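Local structure of beta-agarase D (Zobellia galactanivorans, 4ASM) at residues A202-W207 / Y282-N286; I93-I98 / E117-I123; L153-Q159 / K314-D320; P112-P116 / A332-R336; P230-E234 / I244-D248. The protein cleaves the beta-1,4 linkages of agarose at random with retention of anomeric configuration, through the GH16 catalytic domain described here. One frame throughout, in Å; residues are numbered along the deposited sequence.

Contact 1: A202-W207 / Y282-N286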
# COMPACT_ATOMS: atom_id res chain seq x y z
N ALA A 202 -10.96 -5.90 5.02
CA ALA A 202 -11.63 -5.10 6.04
C ALA A 202 -11.78 -5.89 7.35
O ALA A 202 -12.57 -5.50 8.21
CB ALA A 202 -12.99 -4.62 5.54
N ASP A 203 -11.05 -7.00 7.49
CA ASP A 203 -11.00 -7.68 8.77
C ASP A 203 -10.21 -6.83 9.76
O ASP A 203 -9.27 -6.11 9.37
CB ASP A 203 -10.46 -9.12 8.69
CG ASP A 203 -9.08 -9.23 8.08
OD1 ASP A 203 -8.89 -8.79 6.92
OD2 ASP A 203 -8.20 -9.83 8.74
N LEU A 204 -10.59 -6.92 11.03
CA LEU A 204 -9.87 -6.22 12.09
C LEU A 204 -8.36 -6.47 12.01
O LEU A 204 -7.54 -5.53 12.13
CB LEU A 204 -10.42 -6.64 13.46
CG LEU A 204 -9.67 -6.11 14.69
CD1 LEU A 204 -9.89 -4.63 14.88
CD2 LEU A 204 -10.06 -6.93 15.94
N ASN A 205 -7.97 -7.72 11.77
CA ASN A 205 -6.55 -8.09 11.77
C ASN A 205 -5.76 -7.47 10.60
O ASN A 205 -4.53 -7.45 10.65
CB ASN A 205 -6.38 -9.61 11.79
CG ASN A 205 -6.65 -10.21 13.17
OD1 ASN A 205 -6.84 -9.51 14.18
ND2 ASN A 205 -6.65 -11.55 13.22
N SER A 206 -6.45 -6.94 9.59
CA SER A 206 -5.72 -6.31 8.48
C SER A 206 -5.13 -4.96 8.90
O SER A 206 -4.28 -4.41 8.21
CB SER A 206 -6.58 -6.15 7.22
OG SER A 206 -7.56 -5.14 7.36
N TRP A 207 -5.63 -4.43 10.01
CA TRP A 207 -5.09 -3.20 10.60
C TRP A 207 -4.09 -3.68 11.66
O TRP A 207 -4.44 -3.90 12.82
CB TRP A 207 -6.22 -2.32 11.12
CG TRP A 207 -7.04 -1.80 9.98
CD1 TRP A 207 -8.12 -2.43 9.38
CD2 TRP A 207 -6.83 -0.59 9.25
NE1 TRP A 207 -8.58 -1.67 8.34
CE2 TRP A 207 -7.82 -0.54 8.24
CE3 TRP A 207 -5.91 0.47 9.37
CZ2 TRP A 207 -7.92 0.53 7.34
CZ3 TRP A 207 -6.02 1.55 8.46
CH2 TRP A 207 -7.02 1.56 7.47
N TYR A 282 -16.04 -4.41 11.39
CA TYR A 282 -15.03 -5.02 10.54
C TYR A 282 -15.62 -6.29 9.95
O TYR A 282 -16.64 -6.77 10.45
CB TYR A 282 -13.80 -5.38 11.38
CG TYR A 282 -13.01 -4.18 11.80
CD1 TYR A 282 -12.07 -3.60 10.95
CD2 TYR A 282 -13.23 -3.60 13.06
CE1 TYR A 282 -11.35 -2.48 11.34
CE2 TYR A 282 -12.51 -2.47 13.45
CZ TYR A 282 -11.58 -1.92 12.58
OH TYR A 282 -10.87 -0.80 12.96
N GLN A 283 -15.03 -6.82 8.89
CA GLN A 283 -15.47 -8.10 8.35
C GLN A 283 -15.52 -9.16 9.46
O GLN A 283 -14.56 -9.34 10.22
CB GLN A 283 -14.52 -8.57 7.26
CG GLN A 283 -14.85 -9.98 6.78
CD GLN A 283 -13.93 -10.50 5.71
OE1 GLN A 283 -12.81 -10.03 5.56
NE2 GLN A 283 -14.40 -11.48 4.95
N LYS A 284 -16.66 -9.84 9.58
CA LYS A 284 -16.80 -10.90 10.59
C LYS A 284 -15.95 -12.11 10.20
O LYS A 284 -16.06 -12.64 9.08
CB LYS A 284 -18.27 -11.30 10.76
CG LYS A 284 -18.50 -12.24 11.94
CD LYS A 284 -19.96 -12.62 12.05
CE LYS A 284 -20.17 -13.62 13.19
NZ LYS A 284 -21.61 -14.01 13.24
N MET A 285 -15.10 -12.54 11.13
CA MET A 285 -14.18 -13.64 10.88
C MET A 285 -14.33 -14.69 11.98
O MET A 285 -14.66 -14.36 13.13
CB MET A 285 -12.72 -13.14 10.90
CG MET A 285 -12.45 -11.98 9.93
SD MET A 285 -12.54 -12.47 8.20
CE MET A 285 -10.93 -13.21 7.93
N ASN A 286 -14.12 -15.95 11.60
CA ASN A 286 -14.10 -17.03 12.58
C ASN A 286 -12.66 -17.44 12.88
O ASN A 286 -11.76 -17.21 12.08
CB ASN A 286 -14.86 -18.24 12.03
CG ASN A 286 -16.36 -18.03 11.97
OD1 ASN A 286 -16.92 -17.16 12.64
ND2 ASN A 286 -17.02 -18.86 11.17
O HOH W 1 -12.71 -7.73 4.06
O HOH W 2 -10.08 -10.53 4.99
O HOH W 3 -12.54 -8.83 11.89
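Gln283 N donates to Ala202 O at 2.9 Å, the one direct hydrogen bond between the 202-207 loop and strand 282-288. The Tyr282 ring carries most of the side-chain packing. Its edge meets Ala202 O, while Leu204 covers one face, CD1 lying 3.9 Å from the ring centroid and only 21° off the normal, a CH-pi contact. Leu204 CG stands opposite its backbone N across the CA-CB bond (chi1 173°), which carries the methyl over the ring. Trp207 CD1 approaches Tyr282 CE1 at 3.8 Å with the planes at 62°, neither stacked nor edge-to-face; its indole also stacks on His184 and lies near Glu165, the proton donor by similarity. Past the break at Lys284, Met285 CG rests on Asp203 CB at 3.7 Å.

Water supplies the remaining polar links. Gln283 OE1 accepts from two waters, one also bound to Ala202 N and the other to Asp203 OD1, whereas Asp203 OD2 pairs with Arg243. A third joins Leu204 N to Gln283 O. Asp203 N is buried without a partner in the model, a polar cost set against one direct bond and three water bridges; reliance on water and Tyr282 packing implies a partly hydrated seam close to the probable catalytic cleft.

Contact 2: I93-I98 / E117-I123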
# COMPACT_ATOMS: atom_id res chain seq x y z
N ILE A 93 9.08 12.06 -0.95
CA ILE A 93 7.77 12.34 -1.56
C ILE A 93 6.97 13.08 -0.51
O ILE A 93 6.75 12.56 0.58
CB ILE A 93 7.05 11.04 -2.00
CG1 ILE A 93 7.76 10.47 -3.22
CG2 ILE A 93 5.59 11.33 -2.39
CD1 ILE A 93 7.16 9.17 -3.75
N TRP A 94 6.55 14.30 -0.81
CA TRP A 94 5.90 15.11 0.21
C TRP A 94 4.56 15.66 -0.21
O TRP A 94 4.11 15.46 -1.34
CB TRP A 94 6.83 16.25 0.66
CG TRP A 94 7.18 17.26 -0.37
CD1 TRP A 94 6.59 18.47 -0.55
CD2 TRP A 94 8.24 17.17 -1.33
NE1 TRP A 94 7.22 19.16 -1.57
CE2 TRP A 94 8.23 18.38 -2.07
CE3 TRP A 94 9.20 16.19 -1.64
CZ2 TRP A 94 9.12 18.63 -3.11
CZ3 TRP A 94 10.10 16.45 -2.69
CH2 TRP A 94 10.05 17.66 -3.40
N ALA A 95 3.92 16.33 0.75
CA ALA A 95 2.65 16.97 0.54
C ALA A 95 2.75 18.43 0.92
O ALA A 95 3.57 18.80 1.78
CB ALA A 95 1.60 16.29 1.41
N SER A 96 1.91 19.25 0.29
CA SER A 96 1.81 20.67 0.63
C SER A 96 0.42 21.16 0.26
O SER A 96 -0.34 20.45 -0.39
CB SER A 96 2.86 21.49 -0.12
OG SER A 96 2.54 21.55 -1.51
N ARG A 97 0.09 22.38 0.69
CA ARG A 97 -1.17 23.00 0.29
C ARG A 97 -0.92 24.42 -0.19
O ARG A 97 -0.06 25.13 0.36
CB ARG A 97 -2.15 23.03 1.47
CG ARG A 97 -2.58 21.67 1.97
CD ARG A 97 -4.07 21.67 2.28
NE ARG A 97 -4.58 20.39 2.77
CZ ARG A 97 -4.66 20.06 4.05
NH1 ARG A 97 -4.24 20.90 5.00
NH2 ARG A 97 -5.19 18.89 4.38
N ILE A 98 -1.70 24.82 -1.18
CA ILE A 98 -1.69 26.20 -1.70
C ILE A 98 -2.84 26.94 -1.03
O ILE A 98 -3.97 26.43 -1.01
CB ILE A 98 -1.86 26.19 -3.24
CG1 ILE A 98 -0.56 25.79 -3.95
CG2 ILE A 98 -2.36 27.56 -3.75
CD1 ILE A 98 0.60 26.79 -3.84
N GLU A 117 -7.31 21.30 -0.91
CA GLU A 117 -6.57 20.41 -1.80
C GLU A 117 -5.19 20.09 -1.24
O GLU A 117 -4.48 20.96 -0.77
CB GLU A 117 -6.41 21.02 -3.20
CG GLU A 117 -5.63 20.12 -4.14
CD GLU A 117 -5.71 20.56 -5.58
OE1 GLU A 117 -6.82 20.53 -6.16
OE2 GLU A 117 -4.65 20.91 -6.14
N THR A 118 -4.83 18.82 -1.28
CA THR A 118 -3.52 18.38 -0.81
C THR A 118 -2.68 17.97 -2.00
O THR A 118 -2.96 16.96 -2.67
CB THR A 118 -3.63 17.22 0.18
OG1 THR A 118 -4.42 17.66 1.29
CG2 THR A 118 -2.24 16.84 0.67
N ARG A 119 -1.63 18.75 -2.26
CA ARG A 119 -0.70 18.43 -3.33
C ARG A 119 0.24 17.37 -2.80
O ARG A 119 0.67 17.45 -1.66
CB ARG A 119 0.08 19.69 -3.73
CG ARG A 119 -0.82 20.89 -4.07
CD ARG A 119 -0.03 22.04 -4.72
NE ARG A 119 1.13 22.44 -3.94
CZ ARG A 119 2.04 23.33 -4.34
NH1 ARG A 119 1.88 23.94 -5.52
NH2 ARG A 119 3.08 23.60 -3.57
N ALA A 120 0.57 16.38 -3.63
CA ALA A 120 1.39 15.25 -3.15
C ALA A 120 2.14 14.57 -4.28
O ALA A 120 1.67 14.54 -5.40
CB ALA A 120 0.49 14.23 -2.44
N GLY A 121 3.25 13.94 -3.98
CA GLY A 121 3.99 13.24 -5.03
C GLY A 121 3.49 11.82 -5.26
O GLY A 121 2.87 11.19 -4.39
N CYS A 122 3.79 11.30 -6.45
CA CYS A 122 3.43 9.94 -6.84
C CYS A 122 4.42 9.51 -7.89
O CYS A 122 4.66 10.26 -8.84
CB CYS A 122 2.01 9.92 -7.42
SG CYS A 122 1.39 8.26 -7.77
N ILE A 123 5.00 8.32 -7.72
CA ILE A 123 5.94 7.80 -8.71
C ILE A 123 5.59 6.39 -9.10
O ILE A 123 4.95 5.66 -8.32
CB ILE A 123 7.42 7.86 -8.21
CG1 ILE A 123 7.66 6.82 -7.10
CG2 ILE A 123 7.76 9.27 -7.74
CD1 ILE A 123 9.13 6.79 -6.64
O HOH W 4 -3.20 22.83 -2.55
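Ser96 and Arg119 form an antiparallel hydrogen-bonded pair, Ser96 N giving 2.9 Å to Arg119 O and Arg119 N 2.8 Å to Ser96 O. Ala95 and Ala120 are the adjoining non-hydrogen-bonded pair, and Gly121 N reaches Trp94 O over a longer 3.2 Å. With their directions at 161°, strands 93-96 and 118-120 are close neighbours in the beta-sandwich (jelly-roll) framework of GH16 enzymes.

Two arginines supply the polar side-chain bonds. Arg119 turns the side of its guanidinium to Ser96 OG, which accepts from NE at 2.9 Å and NH2 at 3.0 Å, almost in the guanidinium plane. Ser96 OG also bonds to His83, a substrate-binding residue by similarity. One residue further along, Arg97 NE donates to Thr118 OG1 at 3.1 Å, tilted from its plane; the bend at chi2 (-139°) returns a chain that starts away from the neighbouring strand. Thr118 OG1 bonds further to Asp327, and Arg97 NH1 to Pro338 O.

Among the packing contacts, the apolar pair is Ile93 CD1 on Ile123 CG2. Ile98 CG1 lies over one face of the Arg119 guanidinium, 3.4 Å from NH1. Close to Gly121, Ile93 CG2 packs on the glycine carbonyl.

Ser96 OG therefore couples Arg119 to His83: two N-H groups along one edge and an apolar cover on one face restrict the guanidinium's rotation, consistent with a second-shell role beside the substrate site.

Contact 3: L153-Q159 / K314-D320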
# COMPACT_ATOMS: atom_id res chain seq x y z
N LEU A 153 0.14 -2.05 -8.61
CA LEU A 153 -1.14 -1.89 -9.31
C LEU A 153 -0.99 -2.31 -10.76
O LEU A 153 -0.07 -1.84 -11.44
CB LEU A 153 -1.63 -0.44 -9.23
CG LEU A 153 -2.96 -0.07 -9.88
CD1 LEU A 153 -4.15 -0.83 -9.25
CD2 LEU A 153 -3.20 1.45 -9.82
N SER A 154 -1.87 -3.19 -11.23
CA SER A 154 -1.79 -3.60 -12.64
C SER A 154 -2.07 -2.38 -13.53
O SER A 154 -2.86 -1.51 -13.15
CB SER A 154 -2.74 -4.78 -12.94
OG SER A 154 -4.09 -4.39 -12.85
N PRO A 155 -1.40 -2.29 -14.68
CA PRO A 155 -1.66 -1.17 -15.61
C PRO A 155 -3.15 -0.93 -15.92
O PRO A 155 -3.55 0.21 -16.12
CB PRO A 155 -0.90 -1.59 -16.87
CG PRO A 155 0.26 -2.35 -16.34
CD PRO A 155 -0.25 -3.11 -15.12
N ASP A 156 -3.95 -2.00 -15.96
CA ASP A 156 -5.37 -1.83 -16.28
C ASP A 156 -6.25 -1.52 -15.07
O ASP A 156 -7.48 -1.43 -15.17
CB ASP A 156 -5.91 -3.03 -17.07
CG ASP A 156 -6.19 -4.26 -16.20
OD1 ASP A 156 -5.95 -4.25 -14.97
OD2 ASP A 156 -6.66 -5.25 -16.79
N ASP A 157 -5.61 -1.33 -13.91
CA ASP A 157 -6.28 -0.85 -12.68
C ASP A 157 -7.26 -1.87 -12.06
O ASP A 157 -8.08 -1.49 -11.22
CB ASP A 157 -6.99 0.51 -12.90
CG ASP A 157 -6.02 1.64 -13.18
OD1 ASP A 157 -4.85 1.55 -12.76
OD2 ASP A 157 -6.47 2.64 -13.80
N THR A 158 -7.16 -3.15 -12.44
CA THR A 158 -8.08 -4.16 -11.87
C THR A 158 -7.52 -4.92 -10.66
O THR A 158 -8.27 -5.45 -9.86
CB THR A 158 -8.54 -5.21 -12.92
OG1 THR A 158 -7.42 -5.93 -13.43
CG2 THR A 158 -9.29 -4.53 -14.07
N GLN A 159 -6.20 -5.02 -10.56
CA GLN A 159 -5.59 -5.87 -9.54
C GLN A 159 -4.51 -5.09 -8.83
O GLN A 159 -3.67 -4.46 -9.48
CB GLN A 159 -5.01 -7.14 -10.15
CG GLN A 159 -6.05 -8.02 -10.89
CD GLN A 159 -5.49 -9.32 -11.47
OE1 GLN A 159 -6.13 -9.96 -12.33
NE2 GLN A 159 -4.33 -9.72 -11.03
N LYS A 314 -8.24 -14.78 -8.19
CA LYS A 314 -6.80 -14.86 -8.05
C LYS A 314 -6.14 -13.68 -8.74
O LYS A 314 -6.73 -13.04 -9.62
CB LYS A 314 -6.29 -16.20 -8.61
CG LYS A 314 -6.50 -16.41 -10.11
CD LYS A 314 -5.95 -17.77 -10.54
CE LYS A 314 -7.00 -18.86 -10.46
NZ LYS A 314 -6.40 -20.22 -10.42
N PHE A 315 -4.92 -13.40 -8.32
CA PHE A 315 -4.09 -12.44 -9.03
C PHE A 315 -3.56 -13.11 -10.29
O PHE A 315 -3.27 -14.32 -10.32
CB PHE A 315 -2.95 -11.98 -8.12
CG PHE A 315 -3.41 -11.30 -6.86
CD1 PHE A 315 -4.01 -10.04 -6.91
CD2 PHE A 315 -3.23 -11.92 -5.62
CE1 PHE A 315 -4.44 -9.41 -5.74
CE2 PHE A 315 -3.65 -11.29 -4.43
CZ PHE A 315 -4.27 -10.01 -4.51
N SER A 316 -3.44 -12.35 -11.35
CA SER A 316 -3.02 -12.93 -12.61
C SER A 316 -2.24 -11.96 -13.48
O SER A 316 -1.80 -12.33 -14.57
CB SER A 316 -4.24 -13.45 -13.38
OG SER A 316 -5.15 -12.41 -13.68
N LYS A 317 -2.07 -10.72 -13.02
CA LYS A 317 -1.49 -9.68 -13.87
C LYS A 317 -0.24 -9.06 -13.26
O LYS A 317 -0.18 -8.80 -12.04
CB LYS A 317 -2.52 -8.58 -14.15
CG LYS A 317 -3.68 -9.09 -15.02
CD LYS A 317 -4.87 -8.13 -15.05
CE LYS A 317 -5.95 -8.64 -16.01
NZ LYS A 317 -7.16 -7.78 -15.98
N GLU A 318 0.77 -8.82 -14.10
CA GLU A 318 1.93 -8.03 -13.68
C GLU A 318 1.47 -6.64 -13.21
O GLU A 318 0.44 -6.09 -13.65
CB GLU A 318 3.00 -7.89 -14.78
CG GLU A 318 2.55 -7.07 -15.97
CD GLU A 318 3.63 -6.85 -17.02
OE1 GLU A 318 4.78 -7.29 -16.80
OE2 GLU A 318 3.29 -6.22 -18.04
N MET A 319 2.27 -6.07 -12.31
CA MET A 319 1.91 -4.84 -11.63
C MET A 319 3.03 -3.79 -11.63
O MET A 319 4.21 -4.13 -11.63
CB MET A 319 1.51 -5.15 -10.18
CG MET A 319 0.27 -6.04 -10.11
SD MET A 319 -0.25 -6.23 -8.40
CE MET A 319 -1.53 -7.47 -8.67
N ASP A 320 2.63 -2.52 -11.69
CA ASP A 320 3.54 -1.40 -11.48
C ASP A 320 3.77 -1.17 -10.00
O ASP A 320 2.83 -1.19 -9.20
CB ASP A 320 2.93 -0.12 -12.05
CG ASP A 320 2.68 -0.21 -13.55
OD1 ASP A 320 3.62 -0.61 -14.27
OD2 ASP A 320 1.57 0.12 -13.99
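A single antiparallel bridge joins Leu153 to Asp320, with Leu153 N bonded to Asp320 O at 2.9 Å and Asp320 N to Leu153 O at 2.8 Å, where strands 147-153 and 320-326 meet in the GH16 beta-sandwich. From this bridge the 153-159 segment enters a type I turn, Ser154 to Asp157, that leads to the strand bearing Glu160, the nucleophile by similarity. The 314-320 segment runs alongside, with Pro155 CD against Glu318 O at 3.4 Å.

Asp156 organises the turn. Its OD1 accepts from Ser154 OG, Thr158 N and Thr158 OG1, the backbone donor completing an Asx turn. OD2 is left facing the other segment. Lys317 extends beyond CG (chi2 167°, chi3 and chi4 both 176°), crossing Gln159 at about a right angle before its ammonium donates to Thr158 OG1 at 3.2 Å. Met319, likewise extended, sets CE 3.8 Å from Gln159 CB.

Asp320 bonds outward through OD1 to Arg128 and OD2 to His61, so its carboxylate serves neighbouring loops while its backbone serves the bridge. At the far end of the lysine, NZ forms a salt bridge of 2.7 Å with Asp156 OD2, on the syn lone pair of that oxygen.

Contact 4: P112-P116 / A332-R336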
# COMPACT_ATOMS: atom_id res chain seq x y z
N PRO A 112 -21.29 15.52 -3.91
CA PRO A 112 -19.97 16.14 -3.90
C PRO A 112 -19.72 16.84 -2.60
O PRO A 112 -20.62 17.44 -2.00
CB PRO A 112 -20.08 17.20 -5.01
CG PRO A 112 -21.50 17.63 -4.96
CD PRO A 112 -22.26 16.36 -4.65
N ILE A 113 -18.49 16.75 -2.13
CA ILE A 113 -18.10 17.64 -1.05
C ILE A 113 -16.71 18.20 -1.35
O ILE A 113 -15.98 17.62 -2.15
CB ILE A 113 -18.12 16.93 0.34
CG1 ILE A 113 -17.22 15.69 0.33
CG2 ILE A 113 -19.57 16.54 0.72
CD1 ILE A 113 -16.99 15.08 1.73
N SER A 114 -16.35 19.30 -0.70
CA SER A 114 -15.06 19.97 -0.93
C SER A 114 -14.22 20.07 0.33
O SER A 114 -14.74 20.28 1.44
CB SER A 114 -15.27 21.38 -1.50
OG SER A 114 -15.81 21.35 -2.81
N ARG A 115 -12.92 19.92 0.16
CA ARG A 115 -11.97 20.08 1.25
C ARG A 115 -10.75 20.80 0.69
O ARG A 115 -10.61 20.87 -0.53
CB ARG A 115 -11.56 18.71 1.82
CG ARG A 115 -12.66 17.92 2.53
CD ARG A 115 -13.08 18.58 3.81
NE ARG A 115 -14.10 17.79 4.51
CZ ARG A 115 -15.42 17.88 4.35
NH1 ARG A 115 -15.97 18.73 3.49
NH2 ARG A 115 -16.21 17.09 5.07
N PRO A 116 -9.87 21.33 1.56
CA PRO A 116 -8.60 21.86 1.06
C PRO A 116 -7.85 20.84 0.21
O PRO A 116 -7.77 19.66 0.56
CB PRO A 116 -7.81 22.15 2.34
CG PRO A 116 -8.86 22.43 3.37
CD PRO A 116 -9.98 21.46 3.02
N ALA A 332 -10.43 12.69 4.55
CA ALA A 332 -10.71 14.10 4.30
C ALA A 332 -12.12 14.48 4.74
O ALA A 332 -12.33 15.54 5.35
CB ALA A 332 -10.48 14.43 2.83
N GLU A 333 -13.10 13.62 4.44
CA GLU A 333 -14.48 13.90 4.83
C GLU A 333 -14.59 14.04 6.35
O GLU A 333 -15.32 14.92 6.85
CB GLU A 333 -15.41 12.81 4.32
CG GLU A 333 -16.88 13.03 4.73
CD GLU A 333 -17.87 12.13 4.02
OE1 GLU A 333 -17.50 11.45 3.05
OE2 GLU A 333 -19.05 12.13 4.45
N ALA A 334 -13.85 13.18 7.06
CA ALA A 334 -13.87 13.14 8.52
C ALA A 334 -12.98 14.23 9.15
O ALA A 334 -12.90 14.31 10.39
CB ALA A 334 -13.41 11.76 9.01
N TYR A 335 -12.33 15.05 8.33
CA TYR A 335 -11.41 16.11 8.79
C TYR A 335 -10.18 15.54 9.49
O TYR A 335 -9.51 16.23 10.27
CB TYR A 335 -12.12 17.15 9.67
CG TYR A 335 -13.13 17.96 8.90
CD1 TYR A 335 -12.72 19.04 8.10
CD2 TYR A 335 -14.48 17.65 8.95
CE1 TYR A 335 -13.64 19.78 7.40
CE2 TYR A 335 -15.42 18.40 8.22
CZ TYR A 335 -14.99 19.46 7.46
OH TYR A 335 -15.92 20.21 6.74
N ARG A 336 -9.90 14.26 9.24
CA ARG A 336 -8.67 13.69 9.76
C ARG A 336 -7.42 14.11 8.97
O ARG A 336 -6.33 14.02 9.51
CB ARG A 336 -8.76 12.18 9.98
CG ARG A 336 -9.64 11.84 11.20
CD ARG A 336 -9.49 10.37 11.61
NE ARG A 336 -10.04 9.54 10.55
CZ ARG A 336 -11.32 9.17 10.46
NH1 ARG A 336 -12.21 9.50 11.40
NH2 ARG A 336 -11.70 8.45 9.43
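Arg115 turns sharply at its second torsion (chi2 -69°), and Tyr335 places CG beside its own backbone N, so that guanidinium and phenol ring come together as a flat stack. The evidence is a 7° angle between planes and a centre separation of 4.1 Å. Tyr335 OH sits over the middle of the guanidinium, 3.4 Å from Arg115 CZ, and NE lies above the ring towards its rim. The long axes of the two side chains run nearly perpendicular even though the flat groups are parallel.

The guanidinium edge is bound to backbone carbonyls. Arg115 NH2 donates to Glu333 O at 2.9 Å in an almost straight bond of 169°, in the plane of both groups and on a carbonyl lone pair. NE gives Ala332 O a more bent bond of 3.0 Å from above that carbonyl plane, while Tyr335 N reaches the same oxygen from the opposite face. Arg115 NH1 turns back to Ser114 O at 2.8 Å. All three guanidinium nitrogens thus have carbonyl acceptors, which fixes the group's rotation.

On the guanidinium face away from the tyrosine lies Ile113 CD1, which also packs on Glu333 CG at 3.6 Å. The Glu333 carboxylate itself bonds to Ser108 through OE2.

Tyr335, the first residue to leave helical geometry after helix 329-333, has positive phi and forms a Schellman motif. Arginine N-H groups meeting carbonyls of a last helical turn are typical of side-chain capping at a helix C terminus, here joining helix 329-333 to strand 112-125 at the domain surface.

Contact 5: P230-E234 / I244-D248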
# COMPACT_ATOMS: atom_id res chain seq x y z
N PRO A 230 -0.66 -16.81 -7.47
CA PRO A 230 -1.95 -16.14 -7.69
C PRO A 230 -2.82 -15.98 -6.43
O PRO A 230 -3.70 -15.13 -6.39
CB PRO A 230 -2.64 -17.05 -8.71
CG PRO A 230 -1.51 -17.65 -9.47
CD PRO A 230 -0.45 -17.92 -8.43
N THR A 231 -2.54 -16.77 -5.40
CA THR A 231 -3.52 -16.88 -4.36
C THR A 231 -2.90 -16.66 -2.95
O THR A 231 -3.60 -16.68 -1.95
CB THR A 231 -4.21 -18.24 -4.68
OG1 THR A 231 -5.60 -18.10 -5.05
CG2 THR A 231 -3.84 -19.32 -3.81
N ARG A 232 -1.60 -16.33 -2.90
CA ARG A 232 -0.91 -16.18 -1.60
C ARG A 232 -0.01 -14.95 -1.50
O ARG A 232 0.85 -14.73 -2.37
CB ARG A 232 -0.12 -17.44 -1.21
CG ARG A 232 0.57 -17.34 0.17
CD ARG A 232 1.22 -18.67 0.50
NE ARG A 232 2.11 -18.67 1.66
CZ ARG A 232 2.00 -19.47 2.72
NH1 ARG A 232 0.96 -20.30 2.84
NH2 ARG A 232 2.92 -19.43 3.67
N LEU A 233 -0.22 -14.19 -0.42
CA LEU A 233 0.59 -13.00 -0.07
C LEU A 233 1.09 -13.15 1.35
O LEU A 233 0.34 -13.59 2.21
CB LEU A 233 -0.25 -11.73 -0.10
CG LEU A 233 -1.03 -11.38 -1.36
CD1 LEU A 233 -1.88 -10.11 -1.17
CD2 LEU A 233 -0.09 -11.25 -2.57
N GLU A 234 2.34 -12.74 1.59
CA GLU A 234 2.88 -12.73 2.95
C GLU A 234 3.43 -11.34 3.23
O GLU A 234 4.08 -10.76 2.35
CB GLU A 234 4.01 -13.74 3.09
CG GLU A 234 3.62 -15.18 2.79
CD GLU A 234 4.80 -16.09 2.48
OE1 GLU A 234 5.96 -15.61 2.48
OE2 GLU A 234 4.55 -17.29 2.26
N ILE A 244 -0.35 -13.57 6.56
CA ILE A 244 -0.45 -14.33 5.33
C ILE A 244 -1.91 -14.31 4.88
O ILE A 244 -2.82 -14.53 5.71
CB ILE A 244 -0.03 -15.81 5.48
CG1 ILE A 244 1.36 -15.93 6.11
CG2 ILE A 244 -0.03 -16.52 4.11
CD1 ILE A 244 1.78 -17.35 6.36
N LEU A 245 -2.14 -14.03 3.59
CA LEU A 245 -3.44 -14.28 2.95
C LEU A 245 -3.21 -15.44 2.01
O LEU A 245 -2.29 -15.42 1.18
CB LEU A 245 -3.93 -13.07 2.14
CG LEU A 245 -5.02 -12.27 2.83
CD1 LEU A 245 -4.39 -11.56 4.01
CD2 LEU A 245 -5.69 -11.29 1.92
N ASP A 246 -4.01 -16.48 2.15
CA ASP A 246 -3.81 -17.66 1.31
C ASP A 246 -5.16 -18.16 0.85
O ASP A 246 -5.81 -18.99 1.53
CB ASP A 246 -3.02 -18.73 2.06
CG ASP A 246 -2.59 -19.88 1.16
OD1 ASP A 246 -3.34 -20.19 0.20
OD2 ASP A 246 -1.51 -20.48 1.41
N ASN A 247 -5.56 -17.66 -0.32
CA ASN A 247 -6.80 -18.06 -1.01
C ASN A 247 -8.09 -17.65 -0.28
O ASN A 247 -8.79 -16.71 -0.70
CB ASN A 247 -6.78 -19.56 -1.36
CG ASN A 247 -7.91 -19.97 -2.28
OD1 ASN A 247 -8.60 -20.97 -2.02
ND2 ASN A 247 -8.12 -19.21 -3.33
N ASP A 248 -8.41 -18.35 0.82
CA ASP A 248 -9.67 -18.15 1.54
C ASP A 248 -9.47 -18.11 3.05
O ASP A 248 -10.43 -18.20 3.81
CB ASP A 248 -10.74 -19.20 1.15
CG ASP A 248 -10.25 -20.62 1.32
OD1 ASP A 248 -9.13 -20.85 1.79
OD2 ASP A 248 -11.02 -21.54 0.93
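Asn247 N donates to Thr231 O at 2.7 Å, the shortest polar bond between the two segments. A weak bond from Asn247 ND2 to Thr231 OG1 adds a side-chain link, and Thr231 CG2 lies 3.8 Å from Asn247 CB.

This is the open end of a beta hairpin of the GH16 beta-sandwich, strands 232-237 and 240-246. Their short segments run at 178°, with Leu233 and Leu245 as the hydrogen-bonded pair, while Arg232-Asp246 and Glu234-Ile244 are non-hydrogen-bonded pairs. The two leucines thus point to the sheet face opposite the charged network, where Leu233 packs on Trp227 and Phe315.

Across the strands, Arg232 NH1 forms a salt bridge with Asp246 OD2 at 2.9 Å, using the anti lone pair of that oxygen, and the carboxylate is turned 85° from the guanidinium. Glu234 OE2 is gripped by two further nitrogens of Arg232, NE at 2.9 Å and NH2 at 3.0 Å, with OE2 in the guanidinium plane. The arginine chain is extended from CG to NE, with CG trans to the backbone N (chi1 -178°), and this reach lets one cation span two acids. Ile244 CG2 supports it from one face, 3.8 Å from Arg232 CZ. Asp246 OD1 has its own partner, Lys295, and Glu234 OE1 bonds to Asn226.

How the contacts relate
From the N terminus, contact 2 closes the first and short loop, pairing strand 90-96 with 112-125. Contact 4 starts on that same later strand, before its 117-123 part, and runs to helix 329-333, so the two cross; they touch where Arg97 NE packs on Pro116 CB at 3.7 Å. Inside the long span of contact 4, contact 3 joins the 153-159 turn to the approach of strand 320-326. Contact 3 in turn encloses contact 1, which ties the 202-207 loop to strand 282-288, and contact 1 encloses hairpin contact 5. Contacts 3 and 5 also meet: Phe315 N lies 2.9 Å from Pro230 O, a probable hydrogen bond. Contacts 2 and 5 lie on opposite sides of the domain centre.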